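Local coordinates for phosphatidylserine synthase (Haemophilus influenzae, PDB 3HSI), which belongs to the phospholipase D superfamily of enzymes, with PLD-type sequence motifs in both the earlier and the later part of its chain, at residues 87-91 against 92-96; 194-198 against 199-203; 208-212 against 213-217. One frame throughout, in Å; residues are numbered along the deposited sequence. Where two conformers were deposited one is given.

Interaction 1 (87-91 against 92-96); sequences VLIDW and HRAQR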
# COMPACT_ATOMS: atom_id res chain seq x y z
N VAL C 87 22.44 -5.77 -16.61
CA VAL C 87 22.12 -6.28 -15.27
C VAL C 87 21.09 -5.33 -14.69
O VAL C 87 21.36 -4.12 -14.50
CB VAL C 87 23.40 -6.38 -14.36
CG1 VAL C 87 23.05 -6.88 -12.96
CG2 VAL C 87 24.47 -7.32 -15.02
N LEU C 88 19.89 -5.86 -14.43
CA LEU C 88 18.82 -5.03 -13.82
C LEU C 88 18.64 -5.43 -12.35
O LEU C 88 18.42 -6.59 -12.04
CB LEU C 88 17.50 -5.15 -14.59
CG LEU C 88 17.34 -4.45 -15.95
CD1 LEU C 88 18.36 -4.97 -16.99
CD2 LEU C 88 15.91 -4.57 -16.51
N ILE C 89 18.77 -4.46 -11.44
CA ILE C 89 18.54 -4.72 -10.02
C ILE C 89 17.59 -3.66 -9.51
O ILE C 89 17.35 -2.65 -10.18
CB ILE C 89 19.86 -4.77 -9.14
CG1 ILE C 89 20.74 -3.49 -9.29
CG2 ILE C 89 20.62 -6.07 -9.37
CD1 ILE C 89 21.79 -3.49 -10.43
N ASP C 90 17.04 -3.88 -8.33
CA ASP C 90 16.10 -2.94 -7.77
C ASP C 90 16.84 -1.61 -7.54
O ASP C 90 17.96 -1.59 -7.02
CB ASP C 90 15.49 -3.48 -6.49
CG ASP C 90 14.43 -2.57 -5.95
OD1 ASP C 90 13.27 -2.72 -6.40
OD2 ASP C 90 14.77 -1.67 -5.11
N TRP C 91 16.22 -0.52 -7.97
CA TRP C 91 16.74 0.83 -7.84
C TRP C 91 16.96 1.26 -6.37
O TRP C 91 18.05 1.72 -6.06
CB TRP C 91 15.80 1.77 -8.54
CG TRP C 91 15.94 3.21 -8.22
CD1 TRP C 91 15.21 3.94 -7.29
CD2 TRP C 91 16.82 4.14 -8.85
NE1 TRP C 91 15.60 5.25 -7.31
CE2 TRP C 91 16.58 5.41 -8.26
CE3 TRP C 91 17.78 4.04 -9.87
CZ2 TRP C 91 17.29 6.57 -8.64
CZ3 TRP C 91 18.49 5.20 -10.26
CH2 TRP C 91 18.23 6.45 -9.64
N HIS C 92 15.96 1.11 -5.50
CA HIS C 92 16.08 1.52 -4.09
C HIS C 92 17.10 0.65 -3.31
O HIS C 92 17.95 1.15 -2.58
CB HIS C 92 14.74 1.43 -3.37
CG HIS C 92 13.64 2.21 -4.01
ND1 HIS C 92 13.56 3.59 -3.92
CD2 HIS C 92 12.56 1.81 -4.72
CE1 HIS C 92 12.48 4.00 -4.57
NE2 HIS C 92 11.86 2.94 -5.07
N ARG C 93 17.03 -0.65 -3.52
CA ARG C 93 17.90 -1.58 -2.81
C ARG C 93 19.37 -1.32 -3.12
O ARG C 93 20.22 -1.40 -2.23
CB ARG C 93 17.47 -3.04 -3.06
CG ARG C 93 18.33 -4.09 -2.39
CD ARG C 93 18.35 -3.96 -0.85
NE ARG C 93 19.20 -5.00 -0.28
CZ ARG C 93 20.54 -4.96 -0.27
NH1 ARG C 93 21.19 -3.90 -0.79
NH2 ARG C 93 21.23 -5.96 0.26
N ALA C 94 19.65 -0.94 -4.36
CA ALA C 94 21.04 -0.68 -4.79
C ALA C 94 21.67 0.59 -4.19
O ALA C 94 22.88 0.77 -4.27
CB ALA C 94 21.14 -0.66 -6.33
N GLN C 95 20.85 1.46 -3.60
CA GLN C 95 21.32 2.76 -3.17
C GLN C 95 21.15 3.01 -1.68
O GLN C 95 21.10 4.14 -1.24
CB GLN C 95 20.65 3.86 -3.99
CG GLN C 95 21.00 3.75 -5.47
CD GLN C 95 20.31 4.79 -6.31
OE1 GLN C 95 19.16 4.61 -6.74
NE2 GLN C 95 21.02 5.88 -6.59
N ARG C 96 21.08 1.95 -0.90
CA ARG C 96 21.09 2.10 0.54
C ARG C 96 21.96 1.01 1.14
O ARG C 96 22.24 0.03 0.47
CB ARG C 96 19.68 2.03 1.10
CG ARG C 96 19.05 0.65 1.06
CD ARG C 96 17.67 0.69 1.68
NE ARG C 96 16.89 -0.52 1.40
CZ ARG C 96 17.04 -1.69 2.02
NH1 ARG C 96 17.97 -1.85 2.95
NH2 ARG C 96 16.26 -2.70 1.70
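D90 and R93 meet where strand 84-90 ends and the chain turns into a single helix-like winding, a worked example of how an aspartate can start such a turn with its own side chain. D90 CG stands anti to the backbone N (chi1 -175°), which sends the carboxylate forward over the residues that follow. Its CB packs against R93 CB at 4.0 Å. Beyond CG, OD2 accepts from R93 N at 2.9 Å, an almost straight bond (167°) that uses the lone pair facing away from OD1. H92 N also lies close to D90 OD2, while OD1 turns to the backbone N of L141. D90 O receives A94 N at 3.2 Å, and the two bonds together make an Asx motif. A94 CB lies 4.1 Å from I89 CG1, an apolar contact beside the turn.

The next two side chains form a T-shaped pair. The indole of W91 brings its edge to the face of the H92 imidazole, with CD1 3.7 Å above the plane and over the ring centre; the planes stand 77° apart. The ring that receives this edge makes a hydrogen bond from H92 NE2 to N133 O, which would limit its rotation. The amide end of Q95 lies over one face of the indole. With backbone N-H groups meeting both oxygens of the buried D90 carboxylate, the surroundings are consistent with a stabilised negative charge, obtained without a salt bridge across the turn.

Interaction 2 (194-198 against 199-203); sequences YLLDF and SAVYP
D197 O is gripped by two backbone amides of the turn that follows it, V201 N at 2.9 Å and A200 N at 3.0 Å, which reach it from opposite faces of its carbonyl plane. The side chain of the same residue adds a nearly straight bond (172°) from S199 N to OD1, entering from above the carboxylate plane. Side-chain and main-chain oxygens of D197 thus act together as an Asx motif. The hydroxyl of S199 stands 3.2 Å from each of D197 OD1 and OD2; these bonds are weak, and its one proton cannot serve both fully.

Around this core, a water donates to F198 O and V201 O, bridging the turn. The F198 ring turns its edge to V201 O, which lies 3.4 Å from CD1. With V201 CG1 anti to the backbone N (chi1 172°), that methyl meets L196 CD2 at 3.9 Å, the two side chains crossing at about a right angle. L196 itself centres an inverse gamma turn that breaks the helical path.

The bend therefore carries the chain from helix 181-195 into strand 202-203. Y222 of helix 216-229 binds L195 O, and Y202 pairs with G129 of strand 127-130.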
# COMPACT_ATOMS: atom_id res chain seq x y z
N TYR C 194 9.81 -4.38 -21.97
CA TYR C 194 9.00 -3.94 -20.83
C TYR C 194 9.76 -3.42 -19.60
O TYR C 194 9.40 -2.38 -19.05
CB TYR C 194 8.01 -5.03 -20.41
CG TYR C 194 6.91 -5.21 -21.43
CD1 TYR C 194 5.93 -4.23 -21.60
CD2 TYR C 194 6.87 -6.35 -22.24
CE1 TYR C 194 4.94 -4.35 -22.56
CE2 TYR C 194 5.85 -6.50 -23.21
CZ TYR C 194 4.91 -5.49 -23.36
OH TYR C 194 3.91 -5.60 -24.28
N LEU C 195 10.80 -4.12 -19.17
CA LEU C 195 11.50 -3.71 -17.95
C LEU C 195 12.36 -2.49 -18.16
O LEU C 195 12.29 -1.57 -17.37
CB LEU C 195 12.34 -4.85 -17.36
CG LEU C 195 11.62 -5.85 -16.49
CD1 LEU C 195 12.64 -6.80 -15.85
CD2 LEU C 195 10.79 -5.15 -15.42
N LEU C 196 13.16 -2.50 -19.23
CA LEU C 196 14.08 -1.43 -19.55
C LEU C 196 13.44 -0.22 -20.20
O LEU C 196 13.77 0.14 -21.32
CB LEU C 196 15.19 -1.94 -20.47
CG LEU C 196 16.42 -2.64 -19.92
CD1 LEU C 196 17.42 -2.77 -21.07
CD2 LEU C 196 17.02 -1.81 -18.79
N ASP C 197 12.54 0.44 -19.50
CA ASP C 197 12.04 1.72 -19.96
C ASP C 197 12.84 2.88 -19.37
O ASP C 197 12.75 3.19 -18.16
CB ASP C 197 10.56 1.85 -19.61
CG ASP C 197 9.99 3.19 -20.02
OD1 ASP C 197 10.68 3.98 -20.71
OD2 ASP C 197 8.83 3.47 -19.63
N PHE C 198 13.59 3.55 -20.23
CA PHE C 198 14.52 4.56 -19.78
C PHE C 198 13.91 5.89 -19.31
O PHE C 198 14.62 6.76 -18.85
CB PHE C 198 15.66 4.76 -20.81
CG PHE C 198 16.53 3.52 -20.96
CD1 PHE C 198 17.34 3.09 -19.91
CD2 PHE C 198 16.54 2.78 -22.15
CE1 PHE C 198 18.15 1.93 -20.05
CE2 PHE C 198 17.32 1.64 -22.29
CZ PHE C 198 18.14 1.22 -21.24
N SER C 199 12.60 6.04 -19.37
CA SER C 199 12.05 7.20 -18.66
C SER C 199 12.07 6.96 -17.15
O SER C 199 11.97 7.92 -16.40
CB SER C 199 10.66 7.57 -19.15
OG SER C 199 9.82 6.48 -18.95
N ALA C 200 12.23 5.71 -16.69
CA ALA C 200 12.22 5.41 -15.24
C ALA C 200 13.42 4.66 -14.77
O ALA C 200 13.77 4.75 -13.60
CB ALA C 200 10.98 4.66 -14.83
N VAL C 201 14.02 3.87 -15.67
CA VAL C 201 15.17 3.02 -15.38
C VAL C 201 16.47 3.77 -15.68
O VAL C 201 16.63 4.32 -16.77
CB VAL C 201 15.03 1.73 -16.19
CG1 VAL C 201 16.28 0.86 -16.10
CG2 VAL C 201 13.76 0.96 -15.72
N TYR C 202 17.37 3.84 -14.70
CA TYR C 202 18.63 4.57 -14.83
C TYR C 202 19.83 3.70 -14.54
O TYR C 202 19.73 2.80 -13.69
CB TYR C 202 18.65 5.77 -13.88
CG TYR C 202 17.69 6.84 -14.31
CD1 TYR C 202 18.11 7.86 -15.14
CD2 TYR C 202 16.34 6.79 -13.93
CE1 TYR C 202 17.22 8.83 -15.58
CE2 TYR C 202 15.45 7.75 -14.36
CZ TYR C 202 15.90 8.77 -15.17
OH TYR C 202 15.04 9.75 -15.61
N PRO C 203 20.95 3.96 -15.24
CA PRO C 203 22.19 3.24 -14.97
C PRO C 203 22.65 3.56 -13.55
O PRO C 203 22.58 4.71 -13.13
CB PRO C 203 23.19 3.81 -16.00
CG PRO C 203 22.60 5.10 -16.44
CD PRO C 203 21.12 4.97 -16.31
O HOH W 1 17.29 6.67 -18.21

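Interaction 3 (208-212 against 213-217); sequences NRPRT and KEIRG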
# COMPACT_ATOMS: atom_id res chain seq x y z
N ASN C 208 26.51 10.38 -11.89
CA ASN C 208 25.36 11.23 -12.03
C ASN C 208 24.11 10.36 -12.14
O ASN C 208 23.69 9.98 -13.24
CB ASN C 208 25.52 12.17 -13.24
CG ASN C 208 26.02 11.45 -14.49
OD1 ASN C 208 26.94 10.63 -14.43
ND2 ASN C 208 25.43 11.79 -15.64
N ARG C 209 23.57 9.99 -10.99
CA ARG C 209 22.27 9.31 -10.95
C ARG C 209 21.25 10.31 -10.46
O ARG C 209 21.53 11.03 -9.51
CB ARG C 209 22.27 8.15 -9.96
CG ARG C 209 23.29 7.11 -10.21
CD ARG C 209 23.07 6.00 -9.25
NE ARG C 209 23.69 6.22 -7.95
CZ ARG C 209 24.99 6.08 -7.73
NH1 ARG C 209 25.81 5.77 -8.73
NH2 ARG C 209 25.49 6.26 -6.51
N PRO C 210 20.07 10.33 -11.07
CA PRO C 210 19.03 11.18 -10.50
C PRO C 210 18.61 10.71 -9.09
O PRO C 210 18.85 9.56 -8.71
CB PRO C 210 17.89 11.08 -11.52
CG PRO C 210 18.09 9.73 -12.17
CD PRO C 210 19.58 9.53 -12.22
N ARG C 211 18.03 11.61 -8.30
CA ARG C 211 17.41 11.27 -7.03
C ARG C 211 16.01 10.80 -7.33
O ARG C 211 15.41 11.22 -8.31
CB ARG C 211 17.33 12.48 -6.10
CG ARG C 211 18.64 12.86 -5.47
CD ARG C 211 19.00 14.29 -5.86
NE ARG C 211 20.03 14.84 -4.97
CZ ARG C 211 21.33 14.97 -5.28
NH1 ARG C 211 21.79 14.61 -6.48
NH2 ARG C 211 22.16 15.48 -4.37
N THR C 212 15.51 9.92 -6.46
CA THR C 212 14.13 9.48 -6.49
C THR C 212 13.15 10.66 -6.60
O THR C 212 12.41 10.76 -7.59
CB THR C 212 13.84 8.60 -5.25
OG1 THR C 212 14.68 7.43 -5.27
CG2 THR C 212 12.37 8.17 -5.20
N LYS C 213 13.17 11.57 -5.63
CA LYS C 213 12.26 12.73 -5.63
C LYS C 213 12.23 13.41 -6.99
O LYS C 213 11.21 13.97 -7.43
CB LYS C 213 12.64 13.73 -4.53
CG LYS C 213 13.99 14.44 -4.73
CD LYS C 213 14.21 15.55 -3.70
CE LYS C 213 15.59 16.21 -3.87
NZ LYS C 213 16.73 15.23 -3.89
N GLU C 214 13.37 13.32 -7.67
CA GLU C 214 13.57 13.93 -8.95
C GLU C 214 12.80 13.21 -10.06
O GLU C 214 12.48 13.81 -11.07
CB GLU C 214 15.06 13.90 -9.22
CG GLU C 214 15.60 14.77 -10.30
CD GLU C 214 17.13 14.69 -10.36
OE1 GLU C 214 17.77 14.58 -9.27
OE2 GLU C 214 17.68 14.74 -11.50
N ILE C 215 12.50 11.92 -9.86
CA ILE C 215 11.82 11.11 -10.89
C ILE C 215 10.53 10.39 -10.42
O ILE C 215 10.12 9.38 -11.01
CB ILE C 215 12.79 10.05 -11.53
CG1 ILE C 215 13.46 9.19 -10.45
CG2 ILE C 215 13.81 10.74 -12.43
CD1 ILE C 215 14.11 7.90 -10.94
N ARG C 216 9.88 10.91 -9.37
CA ARG C 216 8.66 10.28 -8.85
C ARG C 216 7.57 10.05 -9.92
O ARG C 216 7.06 8.94 -10.07
CB ARG C 216 8.10 11.08 -7.67
CG ARG C 216 8.87 10.85 -6.35
CD ARG C 216 8.23 11.58 -5.15
NE ARG C 216 8.35 13.04 -5.26
CZ ARG C 216 7.38 13.85 -5.71
NH1 ARG C 216 6.20 13.36 -6.07
NH2 ARG C 216 7.59 15.16 -5.79
N GLY C 217 7.26 11.10 -10.68
CA GLY C 217 6.20 11.04 -11.70
C GLY C 217 6.47 9.98 -12.75
O GLY C 217 5.57 9.28 -13.21
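E214 reaches back to R211, its OE1 accepting R211 N at 3.1 Å in a nearly linear bond (173°), as the chain prepares to enter helix 216-229. Within this approach T212-I215 is a type I beta turn, closed by I215 N on T212 O with the donor above the carbonyl plane; their 2.6 Å separation is unusually short and its exact value doubtful. I215 then occupies the N-cap position. The glutamate can make its bond because CG stands anti to the backbone N (chi1 -164°) and the rest of the chain is extended, carrying the carboxylate alongside the incoming backbone. R211 N meets OE1 from 67° out of the carboxylate plane.

R211 and K213 run side by side in the same direction, and K213 NZ comes to the edge of the guanidinium, 3.5 Å from R211 NE. Both side chains are exposed, and E214, whose OE1 is 4.9 Å from R211 NE, may offset some of the repulsion. Farther along, R216 packs on R285 of the second subunit.

The apolar side of the turn faces Y202 of strand 202-203, against which both P210 and I215 rest. Here P210 CB lies 3.7 Å from E214 OE2 and 4.2 Å from I215 CG2.

How the interactions relate
Along the chain the contacts come in series: each closes its own short turn, and none nests within or crosses another. Interaction 1 bends the end of strand 84-90 toward helix 107-118, interaction 2 joins helix 181-195 to strand 202-203, and interaction 3 leads into helix 216-229. In space they converge, with centres 12 to 13 Å apart. L88 CD2 packs on L195 CB and on L196 CD2, tying 87-91 to 194-198. The W91 indole bridges all three, its CZ3 3.7 Å from Y202 CB and its NE1 in a probable hydrogen bond with T212 OG1 (3.1 Å). Y202 CD1 touches P210 CG at 3.5 Å. Interactions 1 and 2 thus reach one sheet, and interaction 3 packs on them from the loop before helix 216-229.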